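Local coordinates for tautomerase (Advenella mimigardefordensis DPN7, PDB 6VVW), which is a trimeric member of the tautomerase superfamily, built on the beta-alpha-beta architecture shared by the MIF clan, at residues A[67-72]-A[104-109]; A[8-13]-A[43-48]. One frame throughout, in Å; residues are numbered along the deposited sequence.

Contact 1 (A[67-72]-A[104-109])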
# COMPACT_ATOMS: atom_id res chain seq x y z
N PHE A 67 -4.34 5.73 -6.03
CA PHE A 67 -5.73 5.44 -5.78
C PHE A 67 -6.57 6.57 -6.37
O PHE A 67 -6.44 7.72 -5.95
CB PHE A 67 -5.98 5.29 -4.29
CG PHE A 67 -5.25 4.13 -3.68
CD1 PHE A 67 -5.83 2.88 -3.63
CD2 PHE A 67 -3.98 4.29 -3.17
CE1 PHE A 67 -5.15 1.81 -3.07
CE2 PHE A 67 -3.30 3.23 -2.62
CZ PHE A 67 -3.88 1.98 -2.57
N LEU A 68 -7.39 6.24 -7.37
CA LEU A 68 -8.23 7.21 -8.05
C LEU A 68 -9.67 6.71 -8.01
O LEU A 68 -9.91 5.55 -7.73
CB LEU A 68 -7.78 7.42 -9.48
CG LEU A 68 -6.28 7.50 -9.70
CD1 LEU A 68 -5.65 6.12 -9.92
CD2 LEU A 68 -6.03 8.37 -10.89
N LEU A 69 -10.63 7.59 -8.26
CA LEU A 69 -12.03 7.18 -8.30
C LEU A 69 -12.38 6.62 -9.67
O LEU A 69 -12.28 7.33 -10.68
CB LEU A 69 -12.95 8.36 -7.97
CG LEU A 69 -13.19 8.64 -6.50
CD1 LEU A 69 -13.46 10.12 -6.30
CD2 LEU A 69 -14.33 7.80 -5.95
N ALA A 70 -12.86 5.38 -9.71
CA ALA A 70 -13.15 4.70 -10.97
C ALA A 70 -14.03 5.52 -11.88
O ALA A 70 -14.65 6.50 -11.46
CB ALA A 70 -13.81 3.34 -10.74
N GLY A 71 -14.08 5.13 -13.15
CA GLY A 71 -14.80 5.88 -14.14
C GLY A 71 -13.95 6.66 -15.11
O GLY A 71 -14.50 7.51 -15.83
N ARG A 72 -12.64 6.40 -15.17
CA ARG A 72 -11.70 7.17 -15.98
C ARG A 72 -11.15 6.27 -17.08
O ARG A 72 -11.20 5.05 -17.02
CB ARG A 72 -10.55 7.74 -15.13
CG ARG A 72 -10.84 8.98 -14.21
CD ARG A 72 -9.52 9.56 -13.56
NE ARG A 72 -9.72 10.27 -12.28
CZ ARG A 72 -10.02 9.66 -11.12
NH1 ARG A 72 -10.18 8.35 -11.12
NH2 ARG A 72 -10.19 10.35 -9.99
N ILE A 104 -5.14 2.22 -9.51
CA ILE A 104 -6.13 1.47 -8.76
C ILE A 104 -7.39 2.31 -8.74
O ILE A 104 -7.43 3.35 -8.07
CB ILE A 104 -5.66 1.15 -7.34
CG1 ILE A 104 -4.16 0.91 -7.32
CG2 ILE A 104 -6.40 -0.05 -6.81
CD1 ILE A 104 -3.74 -0.26 -6.49
N ASP A 105 -8.40 1.88 -9.47
CA ASP A 105 -9.63 2.65 -9.62
C ASP A 105 -10.65 2.13 -8.63
O ASP A 105 -11.07 0.97 -8.72
CB ASP A 105 -10.15 2.59 -11.06
CG ASP A 105 -9.32 3.44 -11.97
OD1 ASP A 105 -8.16 3.03 -12.21
OD2 ASP A 105 -9.76 4.53 -12.38
N ILE A 106 -11.02 3.00 -7.68
CA ILE A 106 -11.90 2.71 -6.56
C ILE A 106 -13.31 3.20 -6.88
O ILE A 106 -13.52 4.20 -7.59
CB ILE A 106 -11.39 3.36 -5.25
CG1 ILE A 106 -11.52 2.39 -4.08
CG2 ILE A 106 -12.17 4.63 -4.89
CD1 ILE A 106 -11.65 3.09 -2.73
N ALA A 107 -14.20 2.54 -6.40
CA ALA A 107 -15.61 2.77 -6.61
C ALA A 107 -16.11 3.78 -5.59
O ALA A 107 -15.60 3.84 -4.48
CB ALA A 107 -16.39 1.47 -6.47
N PRO A 108 -17.11 4.58 -5.96
CA PRO A 108 -17.47 5.71 -5.12
C PRO A 108 -18.03 5.32 -3.77
O PRO A 108 -17.98 6.14 -2.84
CB PRO A 108 -18.51 6.44 -5.97
CG PRO A 108 -18.09 6.12 -7.38
CD PRO A 108 -17.68 4.69 -7.32
N GLU A 109 -18.55 4.10 -3.63
CA GLU A 109 -19.04 3.59 -2.35
C GLU A 109 -17.95 2.95 -1.52
O GLU A 109 -18.21 2.57 -0.37
CB GLU A 109 -20.13 2.54 -2.55
CG GLU A 109 -21.19 2.93 -3.52
CD GLU A 109 -20.87 2.47 -4.89
OE1 GLU A 109 -20.16 1.46 -5.00
OE2 GLU A 109 -21.33 3.11 -5.86
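With CG anti to the carbonyl carbon (chi1 -85°), Leu-69 swings CD2 obliquely across Ile-106, and the same choice at Phe-67 (chi1 -63°) lays its ring alongside Ile-104. Both pairs sit on one face of the parallel strands 62-69 and 99-106, which with helix 74-92 between them form a beta-alpha-beta unit of the tautomerase fold. Leu-68 is gripped at both its N and its O. Leu-68 N donates to Ile-104 O at 3.0 Å. Leu-68 O in turn accepts from Ile-106 N at 2.8 Å; both bonds are almost straight and run nearly along the C=O axis. Past the strand end, Ala-70 N closes to 2.5 Å from Ile-106 O, in the carbonyl plane and on a lone pair.

On the apolar face, Phe-67 CD1 stands 4.1 Å from Ile-104 CB, while Leu-69 CD2 lies 4.0 Å from Ile-106 CG2 and also meets Pro-108. Met-111 of strand 111-112 touches Phe-67 and Ile-106, and Phe-67 packs on Ile-104 of the second subunit, so this face runs into the trimer interface. Leu-68 and Asp-105 occupy the other face. There the Arg-72 chain, extended from CG to NE, runs back past Leu-68 toward Asp-105 without forming a salt bridge, the place of NH1 being less sure. Asp-105 CB rests 3.7 Å from Ala-70 CA.

Contact 2 (A[8-13]-A[43-48])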
# COMPACT_ATOMS: atom_id res chain seq x y z
N VAL A 8 10.46 5.50 -3.03
CA VAL A 8 11.66 5.80 -3.80
C VAL A 8 12.85 5.22 -3.06
O VAL A 8 12.85 5.14 -1.84
CB VAL A 8 11.83 7.32 -3.98
CG1 VAL A 8 11.79 8.00 -2.65
CG2 VAL A 8 13.13 7.62 -4.71
N THR A 9 13.87 4.81 -3.80
CA THR A 9 15.12 4.43 -3.14
C THR A 9 15.60 5.62 -2.30
O THR A 9 15.47 6.78 -2.70
CB THR A 9 16.17 4.01 -4.17
OG1 THR A 9 17.12 3.12 -3.57
CG2 THR A 9 16.95 5.18 -4.70
N ALA A 10 16.10 5.35 -1.10
CA ALA A 10 16.44 6.45 -0.20
C ALA A 10 17.62 7.25 -0.74
O ALA A 10 18.44 6.75 -1.53
CB ALA A 10 16.77 5.92 1.19
N GLY A 11 17.71 8.51 -0.31
CA GLY A 11 18.95 9.27 -0.43
C GLY A 11 18.91 10.56 -1.21
O GLY A 11 19.86 10.90 -1.91
N ARG A 12 17.82 11.31 -1.09
CA ARG A 12 17.62 12.51 -1.89
C ARG A 12 17.53 13.72 -0.99
O ARG A 12 17.16 13.62 0.18
CB ARG A 12 16.34 12.42 -2.75
CG ARG A 12 16.08 11.10 -3.43
CD ARG A 12 16.85 10.96 -4.73
NE ARG A 12 17.30 9.58 -4.91
CZ ARG A 12 17.56 9.02 -6.09
NH1 ARG A 12 17.43 9.73 -7.21
NH2 ARG A 12 17.96 7.76 -6.17
N SER A 13 17.85 14.88 -1.54
CA SER A 13 17.57 16.11 -0.82
C SER A 13 16.09 16.39 -0.78
O SER A 13 15.31 15.92 -1.61
CB SER A 13 18.24 17.31 -1.47
OG SER A 13 17.48 18.45 -1.13
N LEU A 43 5.31 10.56 0.11
CA LEU A 43 6.57 9.93 -0.25
C LEU A 43 7.18 9.24 0.96
O LEU A 43 7.22 9.81 2.06
CB LEU A 43 7.55 10.96 -0.81
CG LEU A 43 8.85 10.30 -1.29
CD1 LEU A 43 8.45 9.27 -2.29
CD2 LEU A 43 9.76 11.29 -1.96
N HIS A 44 7.69 8.01 0.75
CA HIS A 44 8.23 7.16 1.82
C HIS A 44 9.51 6.50 1.31
O HIS A 44 9.44 5.42 0.71
CB HIS A 44 7.19 6.13 2.23
CG HIS A 44 7.75 4.94 2.95
ND1 HIS A 44 8.82 5.01 3.81
CD2 HIS A 44 7.35 3.64 2.96
CE1 HIS A 44 9.06 3.81 4.31
NE2 HIS A 44 8.19 2.96 3.80
N GLU A 45 10.66 7.12 1.57
CA GLU A 45 11.90 6.61 1.01
C GLU A 45 12.29 5.29 1.66
O GLU A 45 11.97 5.01 2.81
CB GLU A 45 13.05 7.59 1.19
CG GLU A 45 12.67 9.04 1.37
CD GLU A 45 13.90 9.90 1.58
OE1 GLU A 45 14.98 9.50 1.09
OE2 GLU A 45 13.80 10.97 2.20
N ILE A 46 13.03 4.50 0.91
CA ILE A 46 13.32 3.11 1.24
C ILE A 46 14.82 2.93 1.20
O ILE A 46 15.48 3.35 0.24
CB ILE A 46 12.63 2.14 0.27
CG1 ILE A 46 11.11 2.25 0.40
CG2 ILE A 46 13.06 0.74 0.56
CD1 ILE A 46 10.41 0.99 0.01
N GLU A 47 15.37 2.31 2.24
CA GLU A 47 16.80 2.11 2.29
C GLU A 47 17.21 1.04 1.29
O GLU A 47 16.51 0.05 1.09
CB GLU A 47 17.24 1.67 3.69
CG GLU A 47 17.89 2.75 4.51
CD GLU A 47 19.08 3.38 3.82
OE1 GLU A 47 19.76 2.68 3.03
OE2 GLU A 47 19.33 4.57 4.08
N GLN A 48 18.38 1.25 0.68
CA GLN A 48 19.08 0.13 0.08
C GLN A 48 19.18 -0.95 1.15
O GLN A 48 18.92 -0.69 2.32
CB GLN A 48 20.45 0.56 -0.44
CG GLN A 48 20.46 1.96 -1.04
CD GLN A 48 21.41 2.12 -2.22
OE1 GLN A 48 22.49 1.54 -2.25
NE2 GLN A 48 21.00 2.93 -3.21
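The closest apolar pair is Val-8 and Leu-43. Val-8 CG1 takes the crowded position between the backbone N and the carbonyl carbon (chi1 54°), which pushes it into the fork of the leucine: CD1 of Leu-43 is 3.6 Å from Val-8 CG1, with CG and CD2 only slightly farther. Leu-43 presents this fork with CG anti to its own N, and it also packs on Leu-21 of helix 16-30. Beside this apolar pair, Ile-46 N donates to Val-8 O at 2.8 Å, nearly along the C=O axis although bent at the hydrogen.

Ile-46 O is crowded in turn. Ala-10 N approaches it to a very short 2.5 Å from above the carbonyl plane, not on a lone pair, and Ala-10 CB presses to 3.0 Å from the same Ile-46 O. The two backbone bonds, Ile-46 N to Val-8 O and Ala-10 N to Ile-46 O, carry the pairing of the parallel strands 3-8 and 40-43, the two strands of a beta-alpha-beta crossover through helix 16-30, into the loops that follow them.

Glu-45 supplies the polar side of the contact. Its chain, extended beyond CG, brings Glu-45 OE1 to 3.2 Å from Gly-11 N, in a nearly straight bond (169°) met almost along the C-O axis; the other oxygen, OE2, makes a salt bridge to Lys-17. Arg-12 turns its end away from the contact to a salt bridge with Glu-60. On the solvent side the fit is looser: Glu-47 bends at chi2 and its OE2 merely comes within 4.1 Å of Ala-10 CB. Another loose approach is that of Gln-48, also bent at chi2, which crosses Thr-9 obliquely and leaves its NE2 3.9 Å from Thr-9 OG1.

Overall arrangement
The contacts lie on opposite sides of the chain's centre, their own centres about 28 Å apart and their nearest atoms about 12 Å apart. Each joins the C-terminal ends of two neighbouring parallel strands of one four-stranded sheet: contact 1 strands 62-69 and 99-106, contact 2 strands 3-8 and 40-43, so that each lies at the C-terminal end of the strand pair of one beta-alpha-beta unit. Both are partly buried, with apolar side chains inside and exposed loop residues at the margin. They differ in regularity and polar chemistry. Contact 1 still includes strand and keeps straight backbone bonds, whereas contact 2 is mainly loop, with bent backbone bonds and a carboxylate accepting a backbone N-H.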